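Local coordinates for Carboxylesterase/phospholipase family protein (Francisella tularensis subsp. tularensis, PDB 4F21) that probably hydrolyses carboxylic ester bonds as a serine hydrolase of the alpha/beta-hydrolase superfamily, in its carboxylesterase/phospholipase branch, at residues F38-L43 / G159-S164; R68-H73 / D122-Q127. All coordinates share one frame; numbering follows the deposited sequence.

How the interactions relate
Both interactions involve the central sheet of one alpha/beta-hydrolase fold, with centres about 12 Å apart. Interaction 1 lies deep in the core, about 5 Å from the centre of the chain, and is wholly apolar: two strands with another between them meet through side chains on one side of the sheet. Interaction 2 sits farther out, about 15 Å from that centre, where a strand meets the end of a helix through a mostly polar set of side chains, one of them exposed. Strands 38-44 and 67-72 are neighbours and join the two contacts directly: Trp-42 N lies 2.9 Å from Ile-70 O, a probable hydrogen bond, and Trp-42 CB packs on Phe-71 CE1.

Interaction 1 of 2, residues F38-L43 / G159-S164; sequences FCVIWL and GIMALS
Strand 38-43 and strand 159-163 run in the same general direction, 29° apart, with a closest axis approach of 9.2 Å. That spacing is too wide for direct pairing, and no hydrogen bond crosses it; strand 134-139 lies between them in the parallel part of the alpha/beta-hydrolase sheet. Even the nearest CA pair, Trp-42 CA and Met-161 CA, is 8.9 Å apart, so the contact rests on side chains. The Trp-42 indole bridges the gap with its six-membered ring. CG stands anti to the backbone N (chi1 -167°), and although Trp-42 CB does not leave toward strand 159-163, the outer atoms of the benzene ring, CZ2, CH2 and CZ3, reach it. Leu-163 CD1 meets this end at 3.5 Å from Trp-42 CH2, approaching the ring obliquely. Met-161 points toward strand 38-43, and its chain bends at chi3 (-71°), bringing CE to 4.0 Å from Trp-42 CZ3. The same methyl reaches Val-40 CG1 more loosely, at 4.5 Å. All four residues are buried. Between the two strands, Ala-137 of strand 134-139 touches both Trp-42 and Met-161; helix 230-243 packs against Met-161 through Ile-236, Phe-239 and Ile-240, and Phe-53 and Phe-71 meet the indole.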
loop_
_atom_site.group_PDB
_atom_site.type_symbol
_atom_site.label_atom_id
_atom_site.label_comp_id
_atom_site.label_asym_id
_atom_site.label_seq_id
_atom_site.Cartn_x
_atom_site.Cartn_y
_atom_site.Cartn_z
ATOM N N PHE A 38 -10.047 13.644 -6.872
ATOM C CA PHE A 38 -9.526 12.360 -6.413
ATOM C C PHE A 38 -8.116 12.513 -5.854
ATOM O O PHE A 38 -7.486 13.553 -6.031
ATOM C CB PHE A 38 -9.533 11.348 -7.558
ATOM C CG PHE A 38 -10.874 11.199 -8.225
ATOM C CD1 PHE A 38 -11.936 10.620 -7.552
ATOM C CD2 PHE A 38 -11.069 11.627 -9.527
ATOM C CE1 PHE A 38 -13.164 10.478 -8.161
ATOM C CE2 PHE A 38 -12.299 11.485 -10.141
ATOM C CZ PHE A 38 -13.346 10.911 -9.456
ATOM N N CYS A 39 -7.625 11.481 -5.174
ATOM C CA CYS A 39 -6.297 11.540 -4.566
ATOM C C CYS A 39 -5.664 10.162 -4.372
ATOM O O CYS A 39 -6.328 9.208 -3.973
ATOM C CB CYS A 39 -6.346 12.292 -3.232
ATOM S SG CYS A 39 -4.739 12.526 -2.431
ATOM N N VAL A 40 -4.373 10.064 -4.665
ATOM C CA VAL A 40 -3.649 8.815 -4.467
ATOM C C VAL A 40 -2.447 9.027 -3.557
ATOM O O VAL A 40 -1.500 9.735 -3.908
ATOM C CB VAL A 40 -3.176 8.191 -5.797
ATOM C CG1 VAL A 40 -2.712 6.755 -5.570
ATOM C CG2 VAL A 40 -4.287 8.226 -6.826
ATOM N N ILE A 41 -2.503 8.418 -2.378
ATOM C CA ILE A 41 -1.389 8.459 -1.450
ATOM C C ILE A 41 -0.465 7.279 -1.728
ATOM O O ILE A 41 -0.809 6.131 -1.441
ATOM C CB ILE A 41 -1.878 8.443 0.007
ATOM C CG1 ILE A 41 -2.867 9.588 0.232
ATOM C CG2 ILE A 41 -0.706 8.550 0.969
ATOM C CD1 ILE A 41 -3.344 9.722 1.657
ATOM N N TRP A 42 0.696 7.575 -2.311
ATOM C CA TRP A 42 1.678 6.561 -2.692
ATOM C C TRP A 42 2.830 6.508 -1.692
ATOM O O TRP A 42 3.595 7.467 -1.559
ATOM C CB TRP A 42 2.223 6.848 -4.095
ATOM C CG TRP A 42 2.989 5.704 -4.694
ATOM C CD1 TRP A 42 4.294 5.379 -4.460
ATOM C CD2 TRP A 42 2.497 4.737 -5.632
ATOM N NE1 TRP A 42 4.642 4.267 -5.188
ATOM C CE2 TRP A 42 3.558 3.855 -5.917
ATOM C CE3 TRP A 42 1.261 4.531 -6.256
ATOM C CZ2 TRP A 42 3.421 2.783 -6.796
ATOM C CZ3 TRP A 42 1.129 3.465 -7.131
ATOM C CH2 TRP A 42 2.202 2.606 -7.392
ATOM N N LEU A 43 2.956 5.380 -1.000
ATOM C CA LEU A 43 3.972 5.216 0.036
ATOM C C LEU A 43 5.153 4.368 -0.436
ATOM O O LEU A 43 4.986 3.425 -1.211
ATOM C CB LEU A 43 3.356 4.581 1.287
ATOM C CG LEU A 43 2.061 5.192 1.828
ATOM C CD1 LEU A 43 1.594 4.444 3.069
ATOM C CD2 LEU A 43 2.237 6.676 2.123
ATOM N N GLY A 159 -9.429 2.748 -1.785
ATOM C CA GLY A 159 -8.771 1.564 -2.298
ATOM C C GLY A 159 -7.405 1.313 -1.697
ATOM O O GLY A 159 -6.831 2.180 -1.042
ATOM N N ILE A 160 -6.891 0.109 -1.915
ATOM C CA ILE A 160 -5.551 -0.257 -1.479
ATOM C C ILE A 160 -4.807 -0.879 -2.652
ATOM O O ILE A 160 -5.349 -1.733 -3.351
ATOM C CB ILE A 160 -5.581 -1.282 -0.329
ATOM C CG1 ILE A 160 -6.452 -0.785 0.827
ATOM C CG2 ILE A 160 -4.171 -1.580 0.152
ATOM C CD1 ILE A 160 -6.741 -1.854 1.863
ATOM N N MET A 161 -3.571 -0.451 -2.875
ATOM C CA MET A 161 -2.750 -1.086 -3.902
ATOM C C MET A 161 -1.459 -1.672 -3.332
ATOM O O MET A 161 -0.401 -1.039 -3.353
ATOM C CB MET A 161 -2.466 -0.129 -5.064
ATOM C CG MET A 161 -3.691 0.171 -5.915
ATOM S SD MET A 161 -3.303 0.912 -7.515
ATOM C CE MET A 161 -2.765 2.547 -7.031
ATOM N N ALA A 162 -1.565 -2.893 -2.821
ATOM C CA ALA A 162 -0.425 -3.587 -2.247
ATOM C C ALA A 162 0.482 -4.114 -3.352
ATOM O O ALA A 162 0.041 -4.852 -4.231
ATOM C CB ALA A 162 -0.892 -4.724 -1.350
ATOM N N LEU A 163 1.751 -3.723 -3.298
ATOM C CA LEU A 163 2.721 -4.086 -4.320
ATOM C C LEU A 163 3.971 -4.658 -3.669
ATOM O O LEU A 163 4.712 -3.936 -3.003
ATOM C CB LEU A 163 3.102 -2.858 -5.150
ATOM C CG LEU A 163 1.970 -2.037 -5.771
ATOM C CD1 LEU A 163 2.372 -0.577 -5.875
ATOM C CD2 LEU A 163 1.610 -2.580 -7.136
ATOM N N SER A 164 4.186 -5.957 -3.860
ATOM C CA SER A 164 5.376 -6.643 -3.363
ATOM C C SER A 164 5.505 -6.551 -1.848
ATOM O O SER A 164 6.600 -6.349 -1.330
ATOM C CB SER A 164 6.629 -6.077 -4.028
ATOM O OG SER A 164 6.423 -5.929 -5.419
#

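Interaction 2 of 2, residues R68-H73 / D122-Q127; sequences RFIFPH and DSQVNQ
Arg-68 and Gln-124 join strand 67-72 to the C-terminal part of helix 111-126, a strand-to-helix contact of the alpha/beta-hydrolase fold in which a helix packs on the central sheet. The nearest CA atoms, Arg-68 CA and Gln-124 CA, are 9.7 Å apart, a gap filled by side chains.

The polar part centres on the arginine. The Arg-68 chain turns at chi3 (-70°), which carries its guanidinium over to the helix. Gln-124, itself bent at chi2, brings its amide group against the arginine, the amide and guanidinium planes standing 44° apart. The assignment of oxygen and nitrogen in that amide is doubtful, so nothing is rested on which of them faces the guanidinium. Gln-127, extended beyond CG, comes over one face of the guanidinium, its modelled OE1 3.6 Å from Arg-68 NH2; the two planes are 77° apart, so this amide stands steeply on the arginine. Arg-68 NH2 also forms a salt bridge with Glu-31 OE1, outside the two segments, which probably helps fix the guanidinium and balance its charge.

The remaining contacts are van der Waals. Ile-70 and Gln-124 reach out from opposite directions, CD1 of the isoleucine meeting the amide end of the glutamine. On the neighbouring strand 38-44, Cys-39 touches both Ile-70 and Gln-124, tying the helix to two strands of the sheet. The aliphatic part of the arginine also packs closely here, with Arg-68 CD 3.7 Å from Gln-124 CD.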
loop_
_atom_site.group_PDB
_atom_site.type_symbol
_atom_site.label_atom_id
_atom_site.label_comp_id
_atom_site.label_asym_id
_atom_site.label_seq_id
_atom_site.Cartn_x
_atom_site.Cartn_y
_atom_site.Cartn_z
ATOM N N ARG A 68 -5.120 14.301 -7.496
ATOM C CA ARG A 68 -3.994 14.803 -6.716
ATOM C C ARG A 68 -3.110 13.646 -6.279
ATOM O O ARG A 68 -3.606 12.618 -5.833
ATOM C CB ARG A 68 -4.488 15.545 -5.475
ATOM C CG ARG A 68 -3.368 15.995 -4.543
ATOM C CD ARG A 68 -3.903 16.558 -3.235
ATOM N NE ARG A 68 -4.570 17.844 -3.412
ATOM C CZ ARG A 68 -5.887 18.012 -3.412
ATOM N NH1 ARG A 68 -6.684 16.969 -3.247
ATOM N NH2 ARG A 68 -6.406 19.222 -3.578
ATOM N N PHE A 69 -1.798 13.812 -6.398
ATOM C CA PHE A 69 -0.878 12.763 -5.968
ATOM C C PHE A 69 -0.064 13.162 -4.738
ATOM O O PHE A 69 0.553 14.233 -4.706
ATOM C CB PHE A 69 0.046 12.341 -7.113
ATOM C CG PHE A 69 -0.573 11.345 -8.060
ATOM C CD1 PHE A 69 -1.201 11.764 -9.219
ATOM C CD2 PHE A 69 -0.520 9.987 -7.788
ATOM C CE1 PHE A 69 -1.764 10.848 -10.088
ATOM C CE2 PHE A 69 -1.083 9.069 -8.654
ATOM C CZ PHE A 69 -1.705 9.500 -9.805
ATOM N N ILE A 70 -0.071 12.286 -3.734
ATOM C CA ILE A 70 0.667 12.511 -2.493
ATOM C C ILE A 70 1.808 11.508 -2.329
ATOM O O ILE A 70 1.568 10.312 -2.194
ATOM C CB ILE A 70 -0.259 12.396 -1.271
ATOM C CG1 ILE A 70 -1.400 13.404 -1.377
ATOM C CG2 ILE A 70 0.520 12.613 0.019
ATOM C CD1 ILE A 70 -0.927 14.834 -1.459
ATOM N N PHE A 71 3.045 12.005 -2.341
ATOM C CA PHE A 71 4.233 11.173 -2.156
ATOM C C PHE A 71 4.983 11.536 -0.877
ATOM O O PHE A 71 5.945 12.304 -0.925
ATOM C CB PHE A 71 5.195 11.337 -3.336
ATOM C CG PHE A 71 4.763 10.627 -4.584
ATOM C CD1 PHE A 71 5.081 9.296 -4.782
ATOM C CD2 PHE A 71 4.058 11.298 -5.568
ATOM C CE1 PHE A 71 4.692 8.640 -5.932
ATOM C CE2 PHE A 71 3.665 10.649 -6.721
ATOM C CZ PHE A 71 3.982 9.317 -6.903
ATOM N N PRO A 72 4.556 10.984 0.269
ATOM C CA PRO A 72 5.235 11.252 1.543
ATOM C C PRO A 72 6.683 10.774 1.532
ATOM O O PRO A 72 6.980 9.744 0.925
ATOM C CB PRO A 72 4.421 10.439 2.553
ATOM C CG PRO A 72 3.095 10.241 1.905
ATOM C CD PRO A 72 3.382 10.114 0.445
ATOM N N HIS A 73 7.572 11.517 2.188
ATOM C CA HIS A 73 8.978 11.131 2.267
ATOM C C HIS A 73 9.148 9.906 3.159
ATOM O O HIS A 73 8.340 9.663 4.054
ATOM C CB HIS A 73 9.843 12.292 2.768
ATOM C CG HIS A 73 10.074 13.361 1.744
ATOM N ND1 HIS A 73 9.124 13.720 0.813
ATOM C CD2 HIS A 73 11.148 14.150 1.509
ATOM C CE1 HIS A 73 9.603 14.684 0.046
ATOM N NE2 HIS A 73 10.830 14.964 0.447
ATOM N N ASP A 122 -6.853 12.688 6.983
ATOM C CA ASP A 122 -7.659 13.686 7.673
ATOM C C ASP A 122 -7.372 15.070 7.109
ATOM O O ASP A 122 -8.187 15.981 7.237
ATOM C CB ASP A 122 -7.387 13.670 9.182
ATOM C CG ASP A 122 -8.151 12.572 9.913
ATOM O OD1 ASP A 122 -9.200 12.117 9.403
ATOM O OD2 ASP A 122 -7.706 12.173 11.012
ATOM N N SER A 123 -6.211 15.214 6.476
ATOM C CA SER A 123 -5.811 16.492 5.908
ATOM C C SER A 123 -6.398 16.673 4.513
ATOM O O SER A 123 -6.682 17.797 4.099
ATOM C CB SER A 123 -4.284 16.606 5.868
ATOM O OG SER A 123 -3.877 17.886 5.424
ATOM N N GLN A 124 -6.590 15.564 3.801
ATOM C CA GLN A 124 -7.131 15.611 2.444
ATOM C C GLN A 124 -8.650 15.697 2.459
ATOM O O GLN A 124 -9.260 16.237 1.535
ATOM C CB GLN A 124 -6.683 14.392 1.635
ATOM C CG GLN A 124 -5.259 14.476 1.116
ATOM C CD GLN A 124 -5.084 15.565 0.076
ATOM O OE1 GLN A 124 -5.979 15.818 -0.730
ATOM N NE2 GLN A 124 -3.929 16.219 0.092
ATOM N N VAL A 125 -9.254 15.158 3.513
ATOM C CA VAL A 125 -10.701 15.193 3.667
ATOM C C VAL A 125 -11.169 16.618 3.904
ATOM O O VAL A 125 -12.026 17.133 3.184
ATOM C CB VAL A 125 -11.177 14.301 4.833
ATOM C CG1 VAL A 125 -12.661 14.509 5.093
ATOM C CG2 VAL A 125 -10.888 12.840 4.533
ATOM N N ASN A 126 -10.588 17.256 4.912
ATOM C CA ASN A 126 -11.002 18.595 5.301
ATOM C C ASN A 126 -10.554 19.682 4.320
ATOM O O ASN A 126 -11.081 20.795 4.341
ATOM C CB ASN A 126 -10.543 18.893 6.728
ATOM C CG ASN A 126 -11.151 17.938 7.740
ATOM O OD1 ASN A 126 -12.348 17.654 7.703
ATOM N ND2 ASN A 126 -10.322 17.429 8.644
ATOM N N GLN A 127 -9.586 19.357 3.465
ATOM C CA GLN A 127 -9.279 20.210 2.321
ATOM C C GLN A 127 -10.505 20.254 1.425
ATOM O O GLN A 127 -11.175 21.279 1.326
ATOM C CB GLN A 127 -8.087 19.672 1.521
ATOM C CG GLN A 127 -6.720 20.133 2.010
ATOM C CD GLN A 127 -5.589 19.637 1.123
ATOM O OE1 GLN A 127 -5.633 19.784 -0.098
ATOM N NE2 GLN A 127 -4.573 19.039 1.734
#